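Local coordinates for protein digeranylgeranylglycerophospholipid reductase (PDB 4OPC) that uses FAD to hydrogenate the double bonds of the geranylgeranyl chains of unsaturated archaeols, giving the saturated ether lipids of archaeal membranes, at residues Gln209-Gly214 / Lys247-Lys252; Asp45-Asp50 / Ala186-Leu191; Val270-Pro275 / Ile350-Leu355. All blocks are in the same frame, centred on the assembly; numbering follows the deposited sequence. Where two conformers were deposited one is given.

Contact 1. Residues Gln209-Gly214 / Lys247-Lys252. With PGT ((1S)-2-{[{[(2R)-2,3-dihydroxypropyl]oxy}(hydroxy)phosphoryl]oxy}-1-[(palmitoyloxy)methyl]ethyl stearate), chain C.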
# COMPACT_ATOMS: atom_id res chain seq x y z
N GLN A 209 6.64 -4.80 -20.06
CA GLN A 209 5.72 -5.92 -19.92
C GLN A 209 6.36 -7.28 -20.14
O GLN A 209 5.78 -8.31 -19.77
CB GLN A 209 4.50 -5.72 -20.83
CG GLN A 209 3.75 -4.43 -20.55
CD GLN A 209 3.47 -4.19 -19.06
OE1 GLN A 209 3.24 -5.13 -18.29
NE2 GLN A 209 3.48 -2.93 -18.66
N GLU A 210 7.55 -7.31 -20.73
CA GLU A 210 8.27 -8.57 -20.93
C GLU A 210 9.12 -8.95 -19.72
O GLU A 210 9.20 -10.12 -19.35
CB GLU A 210 9.15 -8.49 -22.17
CG GLU A 210 8.38 -8.43 -23.47
CD GLU A 210 9.29 -8.37 -24.68
OE1 GLU A 210 10.52 -8.44 -24.51
OE2 GLU A 210 8.76 -8.23 -25.81
N THR A 211 9.77 -7.96 -19.11
CA THR A 211 10.69 -8.25 -18.01
C THR A 211 10.05 -8.10 -16.63
O THR A 211 10.60 -8.57 -15.64
CB THR A 211 11.92 -7.33 -18.08
OG1 THR A 211 11.49 -5.99 -17.88
CG2 THR A 211 12.60 -7.45 -19.45
N SER A 212 8.89 -7.45 -16.57
CA SER A 212 8.14 -7.28 -15.31
C SER A 212 6.65 -7.19 -15.62
O SER A 212 6.02 -6.16 -15.38
CB SER A 212 8.61 -6.04 -14.56
OG SER A 212 8.74 -4.91 -15.42
N PRO A 213 6.08 -8.26 -16.18
CA PRO A 213 4.68 -8.18 -16.62
C PRO A 213 3.70 -7.79 -15.52
O PRO A 213 3.64 -8.42 -14.46
CB PRO A 213 4.38 -9.60 -17.11
CG PRO A 213 5.41 -10.46 -16.46
CD PRO A 213 6.63 -9.61 -16.38
N GLY A 214 2.97 -6.71 -15.76
CA GLY A 214 1.96 -6.27 -14.82
C GLY A 214 2.49 -5.45 -13.67
O GLY A 214 1.73 -5.08 -12.78
N LYS A 247 16.92 -12.68 -11.75
CA LYS A 247 18.22 -13.14 -12.20
C LYS A 247 18.44 -12.87 -13.69
O LYS A 247 19.54 -12.50 -14.10
CB LYS A 247 18.36 -14.63 -11.92
CG LYS A 247 18.54 -14.97 -10.45
CD LYS A 247 18.35 -16.46 -10.20
CE LYS A 247 19.15 -17.30 -11.18
NZ LYS A 247 18.87 -18.75 -11.01
N LYS A 248 17.40 -13.05 -14.49
CA LYS A 248 17.54 -12.95 -15.93
C LYS A 248 17.76 -11.50 -16.39
O LYS A 248 18.57 -11.25 -17.29
CB LYS A 248 16.31 -13.54 -16.63
CG LYS A 248 16.43 -13.59 -18.15
CD LYS A 248 15.22 -14.28 -18.77
CE LYS A 248 15.37 -14.44 -20.27
NZ LYS A 248 16.54 -15.30 -20.62
N TYR A 249 17.06 -10.56 -15.76
CA TYR A 249 17.04 -9.19 -16.28
C TYR A 249 17.77 -8.15 -15.42
O TYR A 249 17.83 -6.98 -15.81
CB TYR A 249 15.60 -8.75 -16.56
CG TYR A 249 14.92 -9.62 -17.60
CD1 TYR A 249 15.40 -9.66 -18.90
CD2 TYR A 249 13.82 -10.39 -17.27
CE1 TYR A 249 14.79 -10.45 -19.86
CE2 TYR A 249 13.19 -11.19 -18.23
CZ TYR A 249 13.69 -11.21 -19.52
OH TYR A 249 13.09 -11.99 -20.49
N LEU A 250 18.33 -8.55 -14.29
CA LEU A 250 19.03 -7.60 -13.41
C LEU A 250 20.05 -6.73 -14.15
O LEU A 250 20.09 -5.51 -13.95
CB LEU A 250 19.71 -8.32 -12.24
CG LEU A 250 20.54 -7.42 -11.31
CD1 LEU A 250 19.65 -6.38 -10.66
CD2 LEU A 250 21.30 -8.22 -10.25
N ASP A 251 20.85 -7.34 -15.02
CA ASP A 251 21.90 -6.61 -15.74
C ASP A 251 21.37 -5.49 -16.64
O ASP A 251 22.08 -4.52 -16.91
CB ASP A 251 22.75 -7.57 -16.58
CG ASP A 251 23.62 -8.48 -15.74
OD1 ASP A 251 23.76 -8.25 -14.52
OD2 ASP A 251 24.19 -9.43 -16.31
N LYS A 252 20.14 -5.62 -17.11
CA LYS A 252 19.52 -4.60 -17.93
C LYS A 252 19.32 -3.32 -17.12
O LYS A 252 19.52 -2.22 -17.63
CB LYS A 252 18.17 -5.10 -18.45
CG LYS A 252 17.60 -4.34 -19.63
CD LYS A 252 16.35 -5.05 -20.14
CE LYS A 252 15.84 -4.42 -21.43
NZ LYS A 252 15.63 -2.95 -21.31
C48 PGT C . 1.19 -1.52 -12.56
C47 PGT C . 0.44 -1.85 -11.29
C46 PGT C . 1.36 -2.61 -10.35
C45 PGT C . 2.61 -1.79 -10.10
C44 PGT C . 3.22 -2.14 -8.76
C43 PGT C . 4.47 -2.98 -8.96
C42 PGT C . 4.95 -3.46 -7.61
C41 PGT C . 5.42 -2.25 -6.84
C40 PGT C . 6.48 -2.65 -5.84
C39 PGT C . 7.38 -1.45 -5.64
C38 PGT C . 6.56 -0.27 -5.19
C37 PGT C . 7.44 0.95 -5.17
C36 PGT C . 6.63 2.10 -4.62
C35 PGT C . 7.33 3.42 -4.87
C34 PGT C . 6.51 4.53 -4.25
C33 PGT C . 6.96 5.89 -4.74
C32 PGT C . 6.88 6.92 -3.63
C31 PGT C . 5.46 7.45 -3.43
O31 PGT C . 4.99 7.40 -2.31
O2 PGT C . 4.70 7.99 -4.50
C2 PGT C . 4.63 9.40 -4.59
C1 PGT C . 3.60 10.01 -3.66
O3P PGT C . 3.10 9.19 -2.62
P PGT C . 1.55 8.85 -2.63
O1P PGT C . 1.22 8.58 -4.08
O2P PGT C . 1.23 7.62 -1.78
O4P PGT C . 0.65 10.05 -2.11
C4 PGT C . 1.13 11.37 -1.97
C5 PGT C . 0.03 12.32 -1.58
O5 PGT C . 0.36 12.95 -0.36
C6 PGT C . -1.27 11.56 -1.43
O6 PGT C . -1.64 11.44 -0.08
C3 PGT C . 4.18 9.85 -5.97
O3 PGT C . 5.10 9.54 -6.99
C11 PGT C . 4.47 9.24 -8.21
O11 PGT C . 3.56 9.95 -8.60
C12 PGT C . 4.91 8.05 -9.03
C13 PGT C . 4.46 8.19 -10.46
C14 PGT C . 4.90 6.96 -11.24
C15 PGT C . 3.76 5.97 -11.35
C16 PGT C . 4.16 4.81 -12.24
C17 PGT C . 3.08 4.60 -13.28
C18 PGT C . 3.57 3.68 -14.37
C19 PGT C . 2.61 3.72 -15.54
C20 PGT C . 2.71 5.05 -16.27
C21 PGT C . 3.07 4.81 -17.73
C22 PGT C . 2.45 5.86 -18.61
C23 PGT C . 2.29 5.30 -20.01
C24 PGT C . 1.42 6.21 -20.85
C25 PGT C . 0.28 5.42 -21.45
C26 PGT C . -1.04 6.09 -21.11
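The Y249 ring has the CG2 methyl of T211 over one face, in a CH-pi contact 3.5 Å from T211 CG2 to the ring centroid and only 8° off the normal, while K248 CG lies over the opposite face, 3.8 Å above the ring plane. T211 also brings its CB to 3.7 Å from Y249 CD2. E210 O approaches obliquely, 4.3 Å from Y249 CE2. With CG2 anti to the carbonyl carbon and OG1 between that carbon and the backbone N (chi1 65°), T211 turns its methyl to the ring, while OG1 and the OH of Y253, one turn further along the helix, share a hydrogen bond. Residues 209-214 belong to the turn joining the antiparallel strands 202-206 and 216-221 of the eight-stranded sheet, and helix 242-253 packs against the turn. D208 OD1 is hydrogen-bonded to the N of E210 and of T211, W217 NE1 of strand 216-221 is hydrogen-bonded to T211 O, and within the turn G214 N reaches Q209 OE1 at 3.0 Å in a nearly straight bond (175°). G214, at positive phi, places its O 3.5 Å from C46 of the bound phospholipid PGT, at the wall of the lipid pocket.

Contact 2. Residues Asp45-Asp50 / Ala186-Leu191. With FDA (dihydroflavine-adenine dinucleotide), chain B.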
# COMPACT_ATOMS: atom_id res chain seq x y z
N ASP A 45 10.93 -5.05 8.88
CA ASP A 45 11.88 -5.51 7.85
C ASP A 45 11.26 -6.28 6.66
O ASP A 45 11.98 -6.95 5.93
CB ASP A 45 13.06 -6.29 8.46
CG ASP A 45 12.72 -7.74 8.81
OD1 ASP A 45 11.54 -8.15 8.75
OD2 ASP A 45 13.67 -8.49 9.18
N LYS A 46 9.95 -6.20 6.49
CA LYS A 46 9.37 -6.78 5.29
C LYS A 46 10.05 -6.18 4.05
O LYS A 46 10.31 -4.98 4.02
CB LYS A 46 7.87 -6.48 5.23
CG LYS A 46 7.21 -7.05 3.98
CD LYS A 46 5.76 -6.57 3.83
CE LYS A 46 5.69 -5.09 3.51
NZ LYS A 46 6.10 -4.81 2.09
N PRO A 47 10.36 -7.01 3.04
CA PRO A 47 10.89 -6.46 1.78
C PRO A 47 10.09 -5.25 1.28
O PRO A 47 8.85 -5.27 1.28
CB PRO A 47 10.75 -7.63 0.82
CG PRO A 47 10.99 -8.83 1.71
CD PRO A 47 10.26 -8.48 2.98
N CYS A 48 10.81 -4.22 0.85
CA CYS A 48 10.20 -2.98 0.39
C CYS A 48 11.26 -2.22 -0.40
O CYS A 48 12.46 -2.44 -0.20
CB CYS A 48 9.75 -2.14 1.60
SG CYS A 48 8.77 -0.67 1.16
N GLY A 49 10.82 -1.34 -1.29
CA GLY A 49 11.71 -0.41 -1.95
C GLY A 49 12.16 0.72 -1.04
O GLY A 49 13.14 1.40 -1.34
N ASP A 50 11.42 0.93 0.05
CA ASP A 50 11.77 1.87 1.12
C ASP A 50 11.61 3.35 0.76
O ASP A 50 12.14 4.22 1.45
CB ASP A 50 13.20 1.64 1.65
CG ASP A 50 13.39 0.27 2.28
OD1 ASP A 50 12.43 -0.35 2.77
OD2 ASP A 50 14.56 -0.18 2.30
N ALA A 186 6.50 -9.07 -5.43
CA ALA A 186 7.62 -8.17 -5.66
C ALA A 186 8.84 -8.66 -4.89
O ALA A 186 8.72 -9.29 -3.84
CB ALA A 186 7.25 -6.75 -5.28
N TYR A 187 10.02 -8.39 -5.43
CA TYR A 187 11.27 -8.90 -4.89
C TYR A 187 12.33 -7.84 -5.06
O TYR A 187 12.35 -7.16 -6.10
CB TYR A 187 11.69 -10.15 -5.67
CG TYR A 187 13.05 -10.66 -5.29
CD1 TYR A 187 13.23 -11.45 -4.16
CD2 TYR A 187 14.18 -10.34 -6.04
CE1 TYR A 187 14.48 -11.89 -3.80
CE2 TYR A 187 15.43 -10.78 -5.68
CZ TYR A 187 15.57 -11.56 -4.57
OH TYR A 187 16.81 -12.03 -4.16
N ARG A 188 13.21 -7.69 -4.08
CA ARG A 188 14.28 -6.71 -4.20
C ARG A 188 15.55 -7.15 -3.49
O ARG A 188 15.52 -7.96 -2.55
CB ARG A 188 13.84 -5.34 -3.66
CG ARG A 188 13.59 -5.28 -2.13
CD ARG A 188 14.89 -4.97 -1.35
NE ARG A 188 14.69 -4.80 0.09
CZ ARG A 188 14.57 -5.80 0.95
NH1 ARG A 188 14.61 -7.05 0.53
NH2 ARG A 188 14.42 -5.54 2.25
N GLU A 189 16.66 -6.56 -3.92
CA GLU A 189 17.93 -6.66 -3.21
C GLU A 189 18.50 -5.27 -2.97
O GLU A 189 18.18 -4.33 -3.70
CB GLU A 189 18.93 -7.53 -4.00
CG GLU A 189 18.36 -8.88 -4.35
CD GLU A 189 19.33 -9.79 -5.07
OE1 GLU A 189 20.31 -9.29 -5.67
OE2 GLU A 189 19.08 -11.01 -5.05
N VAL A 190 19.31 -5.13 -1.93
CA VAL A 190 20.09 -3.92 -1.77
C VAL A 190 21.55 -4.28 -2.01
O VAL A 190 22.08 -5.18 -1.37
CB VAL A 190 19.90 -3.27 -0.39
CG1 VAL A 190 20.89 -2.13 -0.19
CG2 VAL A 190 18.48 -2.76 -0.25
N LEU A 191 22.18 -3.57 -2.95
CA LEU A 191 23.55 -3.86 -3.36
C LEU A 191 24.40 -2.60 -3.41
O LEU A 191 23.89 -1.51 -3.65
CB LEU A 191 23.54 -4.50 -4.75
CG LEU A 191 22.84 -5.86 -4.87
CD1 LEU A 191 21.96 -5.88 -6.09
CD2 LEU A 191 23.87 -6.98 -4.94
PA FDA B . 3.68 -5.08 7.19
O1A FDA B . 3.63 -6.36 6.45
O2A FDA B . 4.90 -4.20 6.98
O5B FDA B . 3.56 -5.38 8.74
C5B FDA B . 2.65 -6.39 9.23
C4B FDA B . 3.16 -6.83 10.57
O4B FDA B . 2.18 -7.70 11.19
C3B FDA B . 4.47 -7.62 10.53
O3B FDA B . 5.48 -6.96 11.31
C2B FDA B . 4.09 -9.02 11.04
O2B FDA B . 5.12 -9.63 11.80
C1B FDA B . 2.86 -8.71 11.89
N9A FDA B . 1.90 -9.79 12.09
C8A FDA B . 1.20 -10.46 11.11
N7A FDA B . 0.33 -11.33 11.58
C5A FDA B . 0.47 -11.21 12.96
C6A FDA B . -0.21 -11.83 14.03
N6A FDA B . -1.23 -12.67 13.87
N1A FDA B . 0.12 -11.45 15.28
C2A FDA B . 1.12 -10.57 15.44
N3A FDA B . 1.80 -9.89 14.51
C4A FDA B . 1.40 -10.25 13.28
N1 FDA B . 5.62 0.91 -0.37
C2 FDA B . 6.15 2.18 -0.37
O2 FDA B . 5.57 3.11 0.18
N3 FDA B . 7.37 2.35 -0.97
C4 FDA B . 8.08 1.41 -1.68
O4 FDA B . 9.23 1.67 -2.05
C4X FDA B . 7.47 0.14 -1.71
N5 FDA B . 8.10 -0.89 -2.35
C5X FDA B . 7.71 -2.19 -2.12
C6 FDA B . 8.51 -3.25 -2.54
C7 FDA B . 8.19 -4.56 -2.24
C7M FDA B . 9.16 -5.66 -2.61
C8 FDA B . 7.01 -4.84 -1.54
C8M FDA B . 6.67 -6.26 -1.14
C9 FDA B . 6.19 -3.79 -1.13
C9A FDA B . 6.54 -2.47 -1.39
N10 FDA B . 5.76 -1.37 -0.96
C10 FDA B . 6.29 -0.10 -1.01
C1' FDA B . 4.53 -1.57 -0.15
C2' FDA B . 4.83 -1.40 1.35
O2' FDA B . 6.03 -2.10 1.71
C3' FDA B . 3.68 -1.94 2.19
O3' FDA B . 2.46 -1.43 1.67
C4' FDA B . 3.71 -1.56 3.68
O4' FDA B . 4.99 -1.79 4.26
C5' FDA B . 2.64 -2.29 4.46
O5' FDA B . 2.77 -1.99 5.86
P FDA B . 1.87 -2.77 6.92
O1P FDA B . 2.21 -2.22 8.24
O2P FDA B . 0.40 -2.78 6.51
O3P FDA B . 2.33 -4.30 6.79
O HOH W 1 14.37 -6.91 4.87
O HOH W 2 12.64 -3.21 3.48
O HOH W 3 15.43 -2.65 1.87
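With CG set between the backbone N and the carbonyl carbon (chi1 67°) and the chain bent at chi2 (87°), R188 lifts its guanidinium off strand 183-193 and lays it against the P47-C48 backbone; on the other segment C48 carries SG anti to its backbone N (chi1 -172°), away from the strand and toward the flavin. P47 CA sits over one guanidinium face, 3.7 Å from R188 NH2, with C48 N over the same face, and the aliphatic part of R188 runs beside C48 O, an oxygen hydrogen-bonded by N228 ND2. Water carries the polar link. One water, in the guanidinium plane at its edge, joins R188 NH2 to D45 O; a second joins K46 O and D50 OD1, with a weak bond from R188 NH2; a third accepts from R188 NE at 2.9 Å and donates to D50 OD2, whose salt-bridge partner is K222. A leucine in place of R188 would probably leave these three waters without their donor on the strand and the P47-C48 backbone without the flat group packed on it. On the cofactor side K46 NZ is shared between FDA O2' at 2.7 Å and P47 O at 2.9 Å. C48 SG accepts from D50 N at 3.3 Å and lies 3.3 Å from FDA C4X. G49 N comes within 3.0 Å of FDA N5, and a CB on G49 would clash with FDA O4. From the strand, A186 CB touches the flavin methyl FDA C7M at 3.5 Å. A loop laid over one face of the reduced isoalloxazine and backed by a strand of the adjoining sheet marks this as the flavin end of the FAD site, probably where the Rossmann-type and catalytic portions of this reductase meet.

Contact 3. Residues Val270-Pro275 / Ile350-Leu355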
# COMPACT_ATOMS: atom_id res chain seq x y z
N VAL A 270 2.15 -7.70 -2.53
CA VAL A 270 1.62 -6.36 -2.30
C VAL A 270 0.26 -6.21 -3.00
O VAL A 270 0.13 -6.44 -4.20
CB VAL A 270 2.66 -5.26 -2.68
CG1 VAL A 270 3.08 -5.38 -4.13
CG2 VAL A 270 2.14 -3.86 -2.38
N PRO A 271 -0.77 -5.86 -2.23
CA PRO A 271 -2.07 -5.65 -2.88
C PRO A 271 -2.07 -4.44 -3.81
O PRO A 271 -1.32 -3.49 -3.58
CB PRO A 271 -3.03 -5.43 -1.70
CG PRO A 271 -2.14 -4.91 -0.59
CD PRO A 271 -0.78 -5.52 -0.80
N THR A 272 -2.85 -4.49 -4.88
CA THR A 272 -2.89 -3.39 -5.84
C THR A 272 -4.31 -3.08 -6.25
O THR A 272 -4.65 -3.11 -7.42
CB THR A 272 -2.09 -3.74 -7.12
OG1 THR A 272 -2.68 -4.89 -7.75
CG2 THR A 272 -0.62 -4.03 -6.82
N ARG A 273 -5.16 -2.74 -5.29
CA ARG A 273 -6.58 -2.52 -5.57
C ARG A 273 -7.17 -1.47 -4.63
O ARG A 273 -6.48 -0.98 -3.72
CB ARG A 273 -7.37 -3.82 -5.42
CG ARG A 273 -7.12 -4.55 -4.11
CD ARG A 273 -8.31 -5.46 -3.78
NE ARG A 273 -9.41 -4.70 -3.18
CZ ARG A 273 -10.54 -5.24 -2.73
NH1 ARG A 273 -11.45 -4.49 -2.12
NH2 ARG A 273 -10.76 -6.54 -2.89
N ARG A 274 -8.43 -1.13 -4.87
CA ARG A 274 -9.23 -0.32 -3.95
C ARG A 274 -9.17 -0.92 -2.54
O ARG A 274 -8.90 -2.11 -2.38
CB ARG A 274 -10.67 -0.27 -4.45
CG ARG A 274 -11.33 -1.64 -4.45
CD ARG A 274 -12.34 -1.79 -5.60
NE ARG A 274 -12.92 -3.13 -5.56
CZ ARG A 274 -12.33 -4.22 -6.06
NH1 ARG A 274 -11.14 -4.14 -6.64
NH2 ARG A 274 -12.95 -5.39 -5.97
N PRO A 275 -9.41 -0.11 -1.50
CA PRO A 275 -9.32 -0.69 -0.15
C PRO A 275 -10.43 -1.69 0.14
O PRO A 275 -11.36 -1.86 -0.65
CB PRO A 275 -9.43 0.53 0.77
CG PRO A 275 -10.06 1.61 -0.06
CD PRO A 275 -9.72 1.33 -1.49
N ILE A 350 -8.98 1.15 -11.47
CA ILE A 350 -9.40 1.14 -12.87
C ILE A 350 -8.21 1.41 -13.79
O ILE A 350 -7.96 0.69 -14.76
CB ILE A 350 -10.49 2.21 -13.14
CG1 ILE A 350 -11.80 1.84 -12.43
CG2 ILE A 350 -10.73 2.38 -14.62
CD1 ILE A 350 -12.50 0.63 -13.01
N PHE A 351 -7.47 2.48 -13.49
CA PHE A 351 -6.36 2.89 -14.35
C PHE A 351 -5.29 1.80 -14.44
O PHE A 351 -4.81 1.49 -15.54
CB PHE A 351 -5.81 4.24 -13.86
CG PHE A 351 -4.88 4.92 -14.82
CD1 PHE A 351 -5.18 5.01 -16.17
CD2 PHE A 351 -3.72 5.51 -14.37
CE1 PHE A 351 -4.32 5.65 -17.05
CE2 PHE A 351 -2.86 6.16 -15.24
CZ PHE A 351 -3.17 6.23 -16.58
N ARG A 352 -4.96 1.18 -13.31
CA ARG A 352 -4.02 0.06 -13.28
C ARG A 352 -4.40 -1.06 -14.26
O ARG A 352 -3.53 -1.62 -14.94
CB ARG A 352 -3.93 -0.52 -11.86
CG ARG A 352 -3.54 -2.01 -11.84
CD ARG A 352 -3.63 -2.64 -10.48
NE ARG A 352 -4.98 -3.04 -10.08
CZ ARG A 352 -5.48 -4.26 -10.24
NH1 ARG A 352 -4.75 -5.20 -10.81
NH2 ARG A 352 -6.69 -4.56 -9.78
N ARG A 353 -5.67 -1.42 -14.29
CA ARG A 353 -6.14 -2.53 -15.12
C ARG A 353 -5.87 -2.23 -16.59
O ARG A 353 -5.44 -3.09 -17.35
CB ARG A 353 -7.62 -2.76 -14.89
CG ARG A 353 -7.92 -3.33 -13.51
CD ARG A 353 -9.38 -3.13 -13.13
NE ARG A 353 -9.53 -3.35 -11.70
CZ ARG A 353 -10.24 -4.33 -11.15
NH1 ARG A 353 -10.93 -5.18 -11.90
NH2 ARG A 353 -10.28 -4.45 -9.83
N PHE A 354 -6.11 -0.98 -16.98
CA PHE A 354 -5.77 -0.53 -18.31
C PHE A 354 -4.26 -0.62 -18.58
O PHE A 354 -3.84 -1.20 -19.58
CB PHE A 354 -6.29 0.91 -18.46
CG PHE A 354 -5.84 1.61 -19.72
CD1 PHE A 354 -6.35 1.24 -20.96
CD2 PHE A 354 -4.94 2.65 -19.65
CE1 PHE A 354 -5.95 1.92 -22.11
CE2 PHE A 354 -4.53 3.32 -20.79
CZ PHE A 354 -5.04 2.96 -22.02
N LEU A 355 -3.45 -0.04 -17.69
CA LEU A 355 -2.01 -0.02 -17.90
C LEU A 355 -1.45 -1.44 -18.01
O LEU A 355 -0.58 -1.70 -18.83
CB LEU A 355 -1.32 0.74 -16.76
CG LEU A 355 -1.68 2.23 -16.67
CD1 LEU A 355 -1.02 2.83 -15.44
CD2 LEU A 355 -1.27 3.00 -17.93
O HOH W 4 -11.26 -6.60 -8.23
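R352, T272 and R353 have the most surface buried here. The R352 chain, bent at chi3 (80°), crosses the T272 side chain at about a right angle and turns one guanidinium face to it. T272 OG1 lies 3.4 Å above that plane, toward the rim. T272 O is over the same face, 2.7 Å from R352 NE, but at an angle too poor for a hydrogen bond. R353 CG covers the opposite face. NH2 of R352 is salt-bridged to both D182 and D349. Segment 270-275 is where the chain runs off strand 261-271, the edge strand of the eight-stranded sheet, and helix 332-357 packs across this exit, R352 lying about 4 Å from the bound lipid at its nearest atoms. R353, extended from CG to NE, sends NH2 to 3.3 Å from R274 NH1, the two guanidinium planes 65° apart. Both are donors; D349 salt-bridges both arginines, OD2 to R274 NH1 and OD1 to R353 NE, which probably offsets their like charges. At the edge of the R353 guanidinium, in its plane, a water accepts from R353 NH2 and from R274 NH1, each N to water O 2.9 Å. R353 NH1 is taken by N449. R274 in turn lies face to face with R273, whose CZ is 3.9 Å above the R274 plane, while R273 NE donates to R274 O at 2.8 Å.

From the N terminus, contact 2 comes first: its closure, from the loop after strand 32-35 to strand 183-193, spans 135 residues rich in strand and brings the FAD-binding part onto the eight-stranded sheet. Contact 1 closes next, a shorter excursion through strands 216-221 and 226-234 to helix 242-253. Contact 3 is last, returning the mainly helical chain after strand 261-271 to that strand's end through helix 332-357. The three follow in series; none nests or crosses. Contacts 2 and 3 share the sheet through neighbouring strands 183-193 and 261-271, their centres 21 Å apart, while contacts 1 and 3 just touch, Q209 NE2 lying 4.2 Å from L355 O.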